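Local coordinates for BIFUNCTIONAL PROTEIN Proline utilization A (PutA) (Corynebacterium freiburgense, PDB 5UX5), which oxidises proline to glutamate in two steps, joining an FAD-dependent proline dehydrogenase and an NAD-dependent aldehyde dehydrogenase in one chain, probably with channelling of the intermediate, at residues G158-L162 with R739-Q743; L250-L256 with R284-G290; T576-S580 with S918-S922; I698-A704 with G850-D855; Q986-L990 with R1017-D1021. All coordinates share one frame; numbering follows the deposited sequence.

Interaction 1. Residues G158-L162 with R739-Q743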
# COMPACT_ATOMS: atom_id res chain seq x y z
N GLY A 158 -0.83 -24.03 -7.65
CA GLY A 158 -0.42 -23.58 -8.97
C GLY A 158 -0.08 -22.10 -9.00
O GLY A 158 0.24 -21.51 -7.97
N GLU A 159 -0.11 -21.56 -10.22
CA GLU A 159 0.23 -20.16 -10.50
C GLU A 159 -0.59 -19.22 -9.62
O GLU A 159 -1.76 -19.48 -9.32
CB GLU A 159 -0.02 -19.86 -11.99
CG GLU A 159 0.97 -18.93 -12.72
CD GLU A 159 0.71 -18.84 -14.24
OE1 GLU A 159 -0.44 -19.07 -14.69
OE2 GLU A 159 1.65 -18.55 -15.00
N ALA A 160 0.02 -18.10 -9.23
CA ALA A 160 -0.69 -17.13 -8.40
C ALA A 160 -1.98 -16.71 -9.08
O ALA A 160 -2.02 -16.48 -10.30
CB ALA A 160 0.18 -15.89 -8.15
N VAL A 161 -3.05 -16.64 -8.31
CA VAL A 161 -4.38 -16.34 -8.85
C VAL A 161 -4.54 -14.82 -8.82
O VAL A 161 -5.12 -14.24 -7.90
CB VAL A 161 -5.49 -17.06 -8.10
CG1 VAL A 161 -6.82 -16.82 -8.80
CG2 VAL A 161 -5.20 -18.54 -8.01
N LEU A 162 -4.03 -14.17 -9.88
CA LEU A 162 -4.13 -12.73 -10.07
C LEU A 162 -5.25 -12.31 -11.01
O LEU A 162 -5.65 -11.14 -10.98
CB LEU A 162 -2.79 -12.19 -10.57
CG LEU A 162 -1.68 -12.57 -9.58
CD1 LEU A 162 -0.29 -12.14 -10.01
CD2 LEU A 162 -1.99 -12.00 -8.22
N ARG A 739 6.66 -16.03 -16.57
CA ARG A 739 5.21 -15.96 -16.46
C ARG A 739 4.68 -14.53 -16.36
O ARG A 739 3.46 -14.34 -16.45
CB ARG A 739 4.76 -16.79 -15.26
CG ARG A 739 5.55 -18.09 -15.10
CD ARG A 739 4.89 -19.02 -14.10
NE ARG A 739 4.40 -18.30 -12.93
CZ ARG A 739 5.17 -17.90 -11.93
NH1 ARG A 739 6.48 -18.14 -11.96
NH2 ARG A 739 4.66 -17.27 -10.89
N PHE A 740 5.57 -13.53 -16.24
CA PHE A 740 5.17 -12.16 -15.95
C PHE A 740 4.09 -11.66 -16.89
O PHE A 740 3.03 -11.20 -16.46
CB PHE A 740 6.38 -11.21 -16.01
CG PHE A 740 6.03 -9.77 -15.76
CD1 PHE A 740 5.98 -9.28 -14.45
CD2 PHE A 740 5.70 -8.92 -16.80
CE1 PHE A 740 5.61 -7.97 -14.20
CE2 PHE A 740 5.33 -7.61 -16.54
CZ PHE A 740 5.28 -7.14 -15.23
N THR A 741 4.36 -11.69 -18.20
CA THR A 741 3.46 -11.03 -19.14
C THR A 741 2.09 -11.71 -19.17
O THR A 741 1.06 -11.03 -19.14
CB THR A 741 4.07 -10.98 -20.53
OG1 THR A 741 5.48 -10.69 -20.43
CG2 THR A 741 3.37 -9.90 -21.34
N ASP A 742 2.07 -13.05 -19.24
CA ASP A 742 0.79 -13.75 -19.19
C ASP A 742 -0.01 -13.33 -17.96
O ASP A 742 -1.19 -12.98 -18.06
CB ASP A 742 1.00 -15.26 -19.15
CG ASP A 742 1.33 -15.86 -20.50
OD1 ASP A 742 0.96 -15.31 -21.58
OD2 ASP A 742 1.95 -16.95 -20.46
N GLN A 743 0.63 -13.34 -16.78
CA GLN A 743 -0.07 -13.01 -15.54
C GLN A 743 -0.54 -11.56 -15.51
O GLN A 743 -1.64 -11.27 -15.04
CB GLN A 743 0.82 -13.29 -14.33
CG GLN A 743 1.09 -14.76 -14.08
CD GLN A 743 0.04 -15.39 -13.19
OE1 GLN A 743 -1.10 -15.60 -13.62
NE2 GLN A 743 0.41 -15.70 -11.95

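Interaction 2. Residues L250-L256 with R284-G290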
# COMPACT_ATOMS: atom_id res chain seq x y z
N LEU A 250 -24.98 -23.75 1.59
CA LEU A 250 -25.42 -25.01 2.16
C LEU A 250 -26.88 -24.99 2.62
O LEU A 250 -27.38 -26.04 3.06
CB LEU A 250 -24.50 -25.40 3.32
CG LEU A 250 -23.10 -25.85 2.93
CD1 LEU A 250 -22.37 -26.48 4.10
CD2 LEU A 250 -23.20 -26.84 1.76
N MET A 251 -27.57 -23.85 2.58
CA MET A 251 -29.00 -23.82 2.91
C MET A 251 -29.88 -23.80 1.66
O MET A 251 -31.09 -23.96 1.78
CB MET A 251 -29.33 -22.59 3.78
CG MET A 251 -28.76 -22.64 5.19
SD MET A 251 -29.19 -24.13 6.10
CE MET A 251 -30.96 -23.92 6.31
N GLU A 252 -29.29 -23.64 0.47
CA GLU A 252 -30.06 -23.72 -0.76
C GLU A 252 -30.70 -25.10 -0.89
O GLU A 252 -30.11 -26.10 -0.49
CB GLU A 252 -29.16 -23.41 -1.95
CG GLU A 252 -28.74 -22.00 -1.97
CD GLU A 252 -27.75 -21.68 -3.07
OE1 GLU A 252 -27.59 -22.50 -4.01
OE2 GLU A 252 -27.12 -20.60 -2.97
N GLU A 253 -31.92 -25.14 -1.42
CA GLU A 253 -32.65 -26.41 -1.49
C GLU A 253 -31.80 -27.49 -2.13
O GLU A 253 -31.70 -28.61 -1.62
CB GLU A 253 -33.95 -26.22 -2.27
CG GLU A 253 -35.07 -27.15 -1.93
CD GLU A 253 -36.12 -27.08 -3.03
OE1 GLU A 253 -37.15 -27.80 -2.95
OE2 GLU A 253 -35.90 -26.30 -3.98
N GLU A 254 -31.10 -27.13 -3.19
CA GLU A 254 -30.29 -28.08 -3.94
C GLU A 254 -29.25 -28.76 -3.05
O GLU A 254 -29.01 -29.96 -3.17
CB GLU A 254 -29.64 -27.31 -5.08
CG GLU A 254 -28.76 -28.07 -6.00
CD GLU A 254 -28.17 -27.15 -7.05
OE1 GLU A 254 -28.14 -25.91 -6.84
OE2 GLU A 254 -27.78 -27.67 -8.12
N PHE A 255 -28.65 -28.02 -2.12
CA PHE A 255 -27.50 -28.51 -1.37
C PHE A 255 -27.81 -28.81 0.07
O PHE A 255 -26.89 -29.04 0.86
CB PHE A 255 -26.35 -27.50 -1.44
CG PHE A 255 -25.92 -27.16 -2.84
CD1 PHE A 255 -25.39 -28.14 -3.67
CD2 PHE A 255 -26.05 -25.87 -3.32
CE1 PHE A 255 -24.99 -27.83 -4.97
CE2 PHE A 255 -25.64 -25.54 -4.62
CZ PHE A 255 -25.12 -26.53 -5.44
N LEU A 256 -29.09 -28.87 0.44
CA LEU A 256 -29.43 -28.95 1.86
C LEU A 256 -28.91 -30.24 2.49
O LEU A 256 -28.60 -30.25 3.69
CB LEU A 256 -30.95 -28.86 2.03
CG LEU A 256 -31.34 -28.54 3.49
CD1 LEU A 256 -30.57 -27.31 4.05
CD2 LEU A 256 -32.84 -28.43 3.73
N ARG A 284 -29.55 -24.93 13.25
CA ARG A 284 -30.58 -24.40 12.37
C ARG A 284 -30.71 -25.26 11.11
O ARG A 284 -31.83 -25.54 10.66
CB ARG A 284 -30.23 -22.93 12.07
CG ARG A 284 -31.18 -22.12 11.20
CD ARG A 284 -30.45 -20.87 10.61
NE ARG A 284 -30.77 -20.68 9.19
CZ ARG A 284 -30.00 -20.07 8.31
NH1 ARG A 284 -28.83 -19.56 8.67
NH2 ARG A 284 -30.40 -19.97 7.04
N ARG A 285 -29.58 -25.73 10.57
CA ARG A 285 -29.62 -26.54 9.35
C ARG A 285 -30.25 -27.88 9.60
O ARG A 285 -31.16 -28.29 8.87
CB ARG A 285 -28.21 -26.74 8.78
CG ARG A 285 -28.19 -27.13 7.32
CD ARG A 285 -26.82 -27.54 6.91
NE ARG A 285 -26.64 -27.64 5.46
CZ ARG A 285 -25.82 -28.50 4.87
NH1 ARG A 285 -25.71 -28.51 3.55
NH2 ARG A 285 -25.13 -29.37 5.59
N ALA A 286 -29.78 -28.59 10.63
CA ALA A 286 -30.36 -29.89 10.97
C ALA A 286 -31.86 -29.77 11.15
O ALA A 286 -32.62 -30.60 10.65
CB ALA A 286 -29.73 -30.44 12.24
N ALA A 287 -32.30 -28.74 11.86
CA ALA A 287 -33.73 -28.53 12.03
C ALA A 287 -34.44 -28.41 10.69
O ALA A 287 -35.60 -28.84 10.56
CB ALA A 287 -33.98 -27.30 12.89
N ALA A 288 -33.80 -27.81 9.68
CA ALA A 288 -34.45 -27.74 8.37
C ALA A 288 -34.39 -29.07 7.57
O ALA A 288 -34.81 -29.11 6.41
CB ALA A 288 -33.85 -26.60 7.54
N GLY A 289 -33.94 -30.16 8.20
CA GLY A 289 -33.70 -31.43 7.53
C GLY A 289 -32.37 -31.57 6.82
O GLY A 289 -32.18 -32.51 6.06
N GLY A 290 -31.43 -30.67 7.08
CA GLY A 290 -30.17 -30.68 6.37
C GLY A 290 -29.12 -31.53 7.02
O GLY A 290 -29.30 -32.01 8.14

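Interaction 3. Residues T576-S580 with S918-S922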
# COMPACT_ATOMS: atom_id res chain seq x y z
N THR A 576 13.92 25.36 16.48
CA THR A 576 15.00 24.56 17.04
C THR A 576 16.26 25.43 17.13
O THR A 576 16.48 26.30 16.28
CB THR A 576 15.22 23.33 16.15
OG1 THR A 576 16.07 22.39 16.80
CG2 THR A 576 15.85 23.71 14.84
N PRO A 577 17.04 25.31 18.20
CA PRO A 577 18.18 26.22 18.35
C PRO A 577 19.24 25.93 17.30
O PRO A 577 19.60 24.78 17.05
CB PRO A 577 18.69 25.93 19.77
CG PRO A 577 18.25 24.54 20.06
CD PRO A 577 16.95 24.33 19.29
N GLY A 578 19.78 27.00 16.73
CA GLY A 578 20.65 26.86 15.59
C GLY A 578 21.22 28.20 15.19
O GLY A 578 21.31 29.12 16.00
N HIS A 579 21.60 28.30 13.92
CA HIS A 579 22.40 29.42 13.45
C HIS A 579 21.69 30.30 12.43
O HIS A 579 22.31 31.23 11.90
CB HIS A 579 23.71 28.87 12.90
CG HIS A 579 24.46 28.06 13.91
ND1 HIS A 579 25.24 28.64 14.88
CD2 HIS A 579 24.50 26.73 14.13
CE1 HIS A 579 25.77 27.70 15.64
NE2 HIS A 579 25.32 26.53 15.22
N SER A 580 20.40 30.07 12.19
CA SER A 580 19.59 30.88 11.29
C SER A 580 18.20 31.07 11.89
O SER A 580 17.77 30.30 12.76
CB SER A 580 19.47 30.24 9.92
OG SER A 580 19.45 28.83 10.04
N SER A 918 25.76 33.71 16.51
CA SER A 918 25.74 32.54 17.36
C SER A 918 27.17 32.09 17.56
O SER A 918 28.06 32.44 16.78
CB SER A 918 24.90 31.41 16.76
OG SER A 918 25.49 30.96 15.55
N ASP A 919 27.39 31.27 18.57
CA ASP A 919 28.71 30.73 18.77
C ASP A 919 28.74 29.34 18.17
O ASP A 919 27.86 28.52 18.44
CB ASP A 919 29.12 30.73 20.23
CG ASP A 919 29.93 31.98 20.61
OD1 ASP A 919 31.11 32.08 20.17
OD2 ASP A 919 29.40 32.85 21.33
N VAL A 920 29.72 29.11 17.30
CA VAL A 920 29.92 27.84 16.63
C VAL A 920 30.64 26.88 17.57
O VAL A 920 31.58 27.28 18.27
CB VAL A 920 30.72 28.04 15.34
CG1 VAL A 920 31.04 26.70 14.70
CG2 VAL A 920 29.93 28.90 14.39
N PRO A 921 30.22 25.62 17.65
CA PRO A 921 30.96 24.66 18.48
C PRO A 921 32.28 24.27 17.82
O PRO A 921 32.54 24.55 16.65
CB PRO A 921 30.02 23.47 18.57
CG PRO A 921 29.23 23.54 17.30
CD PRO A 921 29.08 25.01 16.97
N SER A 922 33.13 23.62 18.60
CA SER A 922 34.39 23.11 18.07
C SER A 922 34.13 21.82 17.28
O SER A 922 33.81 20.79 17.87
CB SER A 922 35.39 22.91 19.20
OG SER A 922 35.67 24.16 19.84

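Interaction 4. Residues I698-A704 with G850-D855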
# COMPACT_ATOMS: atom_id res chain seq x y z
N ILE A 698 8.51 0.88 -13.88
CA ILE A 698 8.98 -0.17 -12.98
C ILE A 698 9.81 -1.14 -13.81
O ILE A 698 9.31 -1.70 -14.79
CB ILE A 698 7.83 -0.90 -12.27
CG1 ILE A 698 7.13 0.02 -11.28
CG2 ILE A 698 8.27 -2.23 -11.61
CD1 ILE A 698 5.97 -0.70 -10.61
N ILE A 699 11.06 -1.34 -13.41
CA ILE A 699 11.93 -2.32 -14.06
C ILE A 699 11.74 -3.69 -13.41
O ILE A 699 11.74 -3.82 -12.17
CB ILE A 699 13.40 -1.87 -13.98
CG1 ILE A 699 13.58 -0.52 -14.68
CG2 ILE A 699 14.30 -2.93 -14.56
CD1 ILE A 699 15.01 -0.03 -14.66
N VAL A 700 11.59 -4.71 -14.25
CA VAL A 700 11.42 -6.10 -13.84
C VAL A 700 12.52 -6.91 -14.52
O VAL A 700 12.52 -7.04 -15.75
CB VAL A 700 10.04 -6.64 -14.21
CG1 VAL A 700 9.84 -8.11 -13.72
CG2 VAL A 700 8.97 -5.70 -13.68
N THR A 701 13.41 -7.47 -13.74
CA THR A 701 14.52 -8.28 -14.22
C THR A 701 14.22 -9.74 -13.98
O THR A 701 13.42 -10.08 -13.11
CB THR A 701 15.81 -7.89 -13.49
OG1 THR A 701 15.85 -8.51 -12.20
CG2 THR A 701 15.91 -6.38 -13.34
N PRO A 702 14.90 -10.66 -14.68
CA PRO A 702 14.59 -12.09 -14.50
C PRO A 702 14.71 -12.58 -13.06
O PRO A 702 14.08 -13.59 -12.72
CB PRO A 702 15.62 -12.79 -15.40
CG PRO A 702 15.94 -11.80 -16.43
CD PRO A 702 15.91 -10.46 -15.73
N SER A 703 15.45 -11.87 -12.20
CA SER A 703 15.62 -12.26 -10.80
C SER A 703 14.45 -11.82 -9.91
O SER A 703 14.57 -11.84 -8.69
CB SER A 703 16.94 -11.70 -10.26
OG SER A 703 18.04 -12.28 -10.93
N ALA A 704 13.35 -11.38 -10.49
CA ALA A 704 12.21 -10.91 -9.73
C ALA A 704 11.24 -12.03 -9.47
O ALA A 704 11.24 -13.05 -10.15
CB ALA A 704 11.48 -9.80 -10.47
N GLY A 850 10.50 2.33 -9.79
CA GLY A 850 10.70 1.14 -9.00
C GLY A 850 11.46 0.09 -9.78
O GLY A 850 11.51 0.10 -11.01
N ILE A 851 12.03 -0.85 -9.02
CA ILE A 851 12.63 -2.04 -9.60
C ILE A 851 12.09 -3.25 -8.86
O ILE A 851 11.79 -3.21 -7.66
CB ILE A 851 14.17 -2.01 -9.56
CG1 ILE A 851 14.76 -3.20 -10.30
CG2 ILE A 851 14.67 -2.09 -8.13
CD1 ILE A 851 16.28 -3.18 -10.39
N HIS A 852 11.93 -4.33 -9.59
CA HIS A 852 11.59 -5.60 -8.98
C HIS A 852 12.73 -6.55 -9.26
O HIS A 852 12.95 -6.93 -10.41
CB HIS A 852 10.26 -6.12 -9.52
CG HIS A 852 9.17 -6.07 -8.51
ND1 HIS A 852 8.91 -7.13 -7.65
CD2 HIS A 852 8.29 -5.09 -8.18
CE1 HIS A 852 7.90 -6.80 -6.85
NE2 HIS A 852 7.51 -5.58 -7.15
N SER A 853 13.45 -6.93 -8.21
CA SER A 853 14.54 -7.88 -8.35
C SER A 853 14.93 -8.39 -6.97
O SER A 853 15.02 -7.61 -6.02
CB SER A 853 15.75 -7.25 -9.02
OG SER A 853 16.85 -8.14 -8.95
N LEU A 854 15.11 -9.70 -6.85
CA LEU A 854 15.60 -10.31 -5.61
C LEU A 854 17.12 -10.43 -5.60
O LEU A 854 17.67 -11.00 -4.65
CB LEU A 854 14.95 -11.68 -5.41
CG LEU A 854 13.43 -11.53 -5.18
CD1 LEU A 854 12.75 -12.82 -4.72
CD2 LEU A 854 13.16 -10.40 -4.17
N ASP A 855 17.78 -9.91 -6.62
CA ASP A 855 19.23 -9.93 -6.72
C ASP A 855 19.76 -8.65 -6.10
O ASP A 855 19.38 -7.55 -6.53
CB ASP A 855 19.64 -10.04 -8.18
CG ASP A 855 21.14 -10.13 -8.36
OD1 ASP A 855 21.80 -9.08 -8.33
OD2 ASP A 855 21.65 -11.26 -8.53

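Interaction 5. Residues Q986-L990 with R1017-D1021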
# COMPACT_ATOMS: atom_id res chain seq x y z
N GLN A 986 31.13 35.67 -1.72
CA GLN A 986 29.97 34.78 -1.80
C GLN A 986 30.21 33.64 -2.77
O GLN A 986 29.84 32.50 -2.50
CB GLN A 986 28.71 35.57 -2.19
CG GLN A 986 28.31 36.63 -1.18
CD GLN A 986 27.23 37.58 -1.69
OE1 GLN A 986 26.53 37.28 -2.65
NE2 GLN A 986 27.10 38.72 -1.04
N PHE A 987 30.87 33.92 -3.90
CA PHE A 987 31.24 32.83 -4.79
C PHE A 987 32.13 31.80 -4.10
O PHE A 987 32.07 30.61 -4.43
CB PHE A 987 31.93 33.36 -6.04
CG PHE A 987 31.92 32.38 -7.17
CD1 PHE A 987 30.80 32.25 -7.98
CD2 PHE A 987 33.00 31.54 -7.39
CE1 PHE A 987 30.76 31.32 -9.02
CE2 PHE A 987 32.97 30.60 -8.43
CZ PHE A 987 31.85 30.49 -9.25
N ASN A 988 33.01 32.23 -3.18
CA ASN A 988 33.81 31.26 -2.43
C ASN A 988 32.95 30.46 -1.46
O ASN A 988 33.17 29.26 -1.25
CB ASN A 988 34.94 31.98 -1.69
CG ASN A 988 36.07 32.43 -2.62
OD1 ASN A 988 36.18 31.96 -3.76
ND2 ASN A 988 36.90 33.33 -2.13
N ARG A 989 31.96 31.12 -0.86
CA ARG A 989 31.03 30.38 -0.01
C ARG A 989 30.34 29.28 -0.80
O ARG A 989 30.06 28.21 -0.25
CB ARG A 989 29.98 31.33 0.59
CG ARG A 989 29.24 30.69 1.74
CD ARG A 989 28.02 29.84 1.29
NE ARG A 989 27.43 29.16 2.43
CZ ARG A 989 27.81 27.96 2.86
NH1 ARG A 989 28.76 27.30 2.23
NH2 ARG A 989 27.25 27.44 3.91
N LEU A 990 30.01 29.54 -2.08
CA LEU A 990 29.45 28.49 -2.93
C LEU A 990 30.49 27.45 -3.33
O LEU A 990 30.14 26.29 -3.57
CB LEU A 990 28.79 29.11 -4.17
CG LEU A 990 27.59 30.08 -4.06
CD1 LEU A 990 26.97 30.31 -5.38
CD2 LEU A 990 26.55 29.62 -3.09
N ARG A 1017 21.73 30.29 -8.73
CA ARG A 1017 22.01 30.99 -7.47
C ARG A 1017 22.43 32.43 -7.76
O ARG A 1017 23.30 32.67 -8.59
CB ARG A 1017 23.10 30.28 -6.68
CG ARG A 1017 23.22 30.74 -5.23
CD ARG A 1017 21.98 30.35 -4.44
NE ARG A 1017 22.07 30.63 -3.01
CZ ARG A 1017 21.63 31.73 -2.41
NH1 ARG A 1017 21.06 32.71 -3.10
NH2 ARG A 1017 21.76 31.86 -1.10
N ALA A 1018 21.80 33.37 -7.06
CA ALA A 1018 22.09 34.79 -7.20
C ALA A 1018 23.12 35.20 -6.15
O ALA A 1018 22.94 34.93 -4.96
CB ALA A 1018 20.84 35.64 -7.03
N ILE A 1019 24.21 35.82 -6.60
CA ILE A 1019 25.19 36.37 -5.69
C ILE A 1019 25.39 37.85 -6.00
O ILE A 1019 25.28 38.28 -7.15
CB ILE A 1019 26.52 35.59 -5.74
CG1 ILE A 1019 27.26 35.80 -7.07
CG2 ILE A 1019 26.29 34.11 -5.49
CD1 ILE A 1019 28.65 35.26 -7.05
N GLY A 1020 25.70 38.63 -4.96
CA GLY A 1020 26.02 40.03 -5.14
C GLY A 1020 24.85 40.94 -4.81
O GLY A 1020 23.78 40.51 -4.37
N ASP A 1021 25.10 42.24 -4.99
CA ASP A 1021 24.18 43.32 -4.65
C ASP A 1021 23.30 43.75 -5.81
O ASP A 1021 22.38 44.55 -5.61
CB ASP A 1021 24.95 44.51 -4.12
CG ASP A 1021 25.78 44.15 -2.93
OD1 ASP A 1021 25.19 43.64 -1.95
OD2 ASP A 1021 27.02 44.30 -3.02

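Interaction 1. Residues G158-L162 with R739-Q743
Gln743 gives its NE2 to the carbonyl O of Ala160 at 3.0 Å, an N-H...O angle of 160°, with the oxygen close to the plane of the amide. The same NE2 also bonds to Asp707, so both partners together fix which way round the amide lies. Beside it, Glu159 reaches Arg739 in a long salt bridge, OE2 to NE at 3.5 Å, the carboxylate approaching the guanidinium at its edge while the two side chains slide past each other in opposite directions. The far end of Arg739 turns to Asp707, its stronger partner. Between these polar links the Glu159 carboxylate stacks on the Gln743 amide, the planes 13° apart and CD to CD 3.7 Å. A bend at chi2 (-89°) in Gln743 turns the amide to the position where it can serve the carbonyl and the stack together. Outermost, the Leu162 side chain crosses that of Gln743 at about a right angle, CD1 lying 4.1 Å from NE2. The contact joins the two catalytic units: the loop between strand 151-157 and helix 164-178 of the proline dehydrogenase barrel meets the start of helix 740-750 of the aldehyde dehydrogenase part, with helix 706-718 touching both sides.

Interaction 2. Residues L250-L256 with R284-G290
Arg285 presents a flat guanidinium with a different neighbour on each side: Leu250 CD1 covers one face, 3.9 Å above the plane, and Leu256 O lies over the opposite one. At the edge, in plane, sits Leu250 O, gripped side-on by two nitrogens, NE and NH1, each at 3.0 Å from that oxygen. The two bonds differ: NH1 comes in on a lone pair in the carbonyl plane, whereas NE stands 43° out of it. Further bonds from NH1 to Leu258 O and from NH2 to Ala291 O leave the group little freedom to rotate, so backbone carbonyls at the edge and over one face probably help to offset the buried positive charge. The side chain, extended from CG to NE, is long enough to bring the charge there from its helix. Its aliphatic part is packed as well: Met251 SD touches Arg285 CG at 3.4 Å, the two chains sliding past each other in opposite directions, and Leu256 CD1 meets the same CG at 4.0 Å. Met251, bent at chi2 and chi3, carries CE on to Ala288 CB. There helix 271-287 ends in a Schellman motif with Gly289, at positive phi, as its C-prime residue. In the proline dehydrogenase barrel this joins the ends of helices 239-251 and 271-287, which flank strand 260-265 in sequence, while helix 202-221 packs against Phe255.

Interaction 3. Residues T576-S580 with S918-S922
Ser918 opens the second segment and makes its one polar link to the first, OG to ND1 of His579. Their modelled separation of 2.4 Å is very short; at this resolution the value is doubtful in detail, and either atom could be the donor. The hydroxyl lies at the edge of the imidazole, near its plane. Serine places OG between its own backbone N and carbonyl carbon (chi1 64°), which directs the oxygen at the ring, while its CB passes Gly578 O at 4.3 Å. Asp919 comes next, and it is the backbone that counts: its carbonyl O lies in the plane of the imidazole, 3.6 Å from His579 CE1, while its side chain sets out away from the first segment. Val920 follows with CA 4.3 Å from the same CE1, and Pro921 closes the run with CD 4.4 Å from His579 NE2, both light contacts at an oblique approach. The segment thus bends round one side of a single imidazole. Helix 936-953 backs the arrangement, with Leu944 against His579, Ala943 against Val920 and Ile947 against Pro921. Two loops are joined here, one leading into strand 580-591 and the other leaving strand 911-915, strands that pair antiparallel. Arg940 NH2 also bonds to Ser918 OG, so this oxygen has both a cationic and an imidazole partner; which of OG and ND1 carries the proton between them is left open.

Interaction 4. Residues I698-A704 with G850-D855
Ile699 and Ile851 stand side by side on two neighbouring parallel strands, 696-700 and 845-852, of the alpha/beta fold in the aldehyde dehydrogenase part. The ladder runs through Ile699 N to Gly850 O at 2.8 Å and His852 N to Ile699 O at 2.6 Å, then weakens at Thr701 N to His852 O. Ile851, followed outward, has CB 4.0 Å from Ile699 O; CG1 comes nearer that oxygen and lies 4.1 Å from Ile699 CB; CD1 ends 4.4 Å from Thr701 CG2. With CG1 anti to the backbone N (chi1 -174°), CG1 leans towards the neighbouring strand and CD1 runs on towards Thr701, on the sheet face that Trp862 also covers. His852 points to the other face, beside Ile698 and Val700; Ile698 CG2 meets its ring at the edge, and Asp712 holds its NE2. Beyond the strands the chain from Thr701 to Ala704 forms a type I turn, and Ser703 O takes the N-H of Leu854. Glu858 joins both sides, accepting from the hydroxyls of Thr701 and Ser853. Ser853 OG in turn takes the N-H of Asp855 in an ST turn, and Asp855, as N-cap of helix 856-865, uses OD1 to receive the N-H of Glu858.

Interaction 5. Residues Q986-L990 with R1017-D1021
Gln986 OE1 accepts the backbone N-H of Gly1020 at 2.8 Å, with an angle of 153° at the hydrogen and the donor tilted 31° from the carbonyl plane. The same oxygen rests over the backbone just before it, 3.4 Å from Ile1019 CA. Next to this bond lies an apolar patch centred on Ile1019. Its CD1 meets the Phe987 ring at the edge, in plane, 3.8 Å from CD1 of the ring, and its CG2 lies 3.9 Å from Leu990 CD1. The two branches thus meet residues about one turn apart on the helix. The rotamer explains the division: CG1 sits between the backbone N and the carbonyl carbon (chi1 69°), sending CD1 to the phenylalanine and CG2 to the leucine. Leu990 CD1 also touches Arg1017 CG, 3.8 Å away. Farther out, Val979 of the neighbouring parallel strand 965-980 packs on Phe987, Leu990 and Ile1019, so the helix lies across both strands, probably in the C-terminal domain; Lys1003 makes a cation-pi contact with Phe987. The guanidinium of Arg1017 is drawn to Glu1051 in a salt bridge and to the carbonyls of Ile1040, Gly1042 and Pro1043. Chemically, the contact divides its work: an uncharged amide satisfies the peptide N-H where the strand has ended, while the apolar contacts beside it probably limit the access of water, and the buried arginine charge is probably balanced by Glu1051.

How the interactions relate
Along the chain, interaction 2 falls between the two segments of interaction 1, and interaction 4 between those of interaction 3, while the segments of interaction 1 alternate with those of 3 and 4; interaction 5 comes last. Interaction 2 belongs to the proline dehydrogenase barrel, and interaction 1 ties that barrel to the aldehyde dehydrogenase part, its centre about 16 Å from that of interaction 4. These two touch, Phe740 CE1 lying 4.1 Å from Val700 CG2, so the helix that meets the barrel also packs on the strand pair. Interactions 3 and 5 lie near each other without touching, centres about 22 Å apart, both beside helix 936-953. Interactions 2 and 5 are about 85 Å apart between centres.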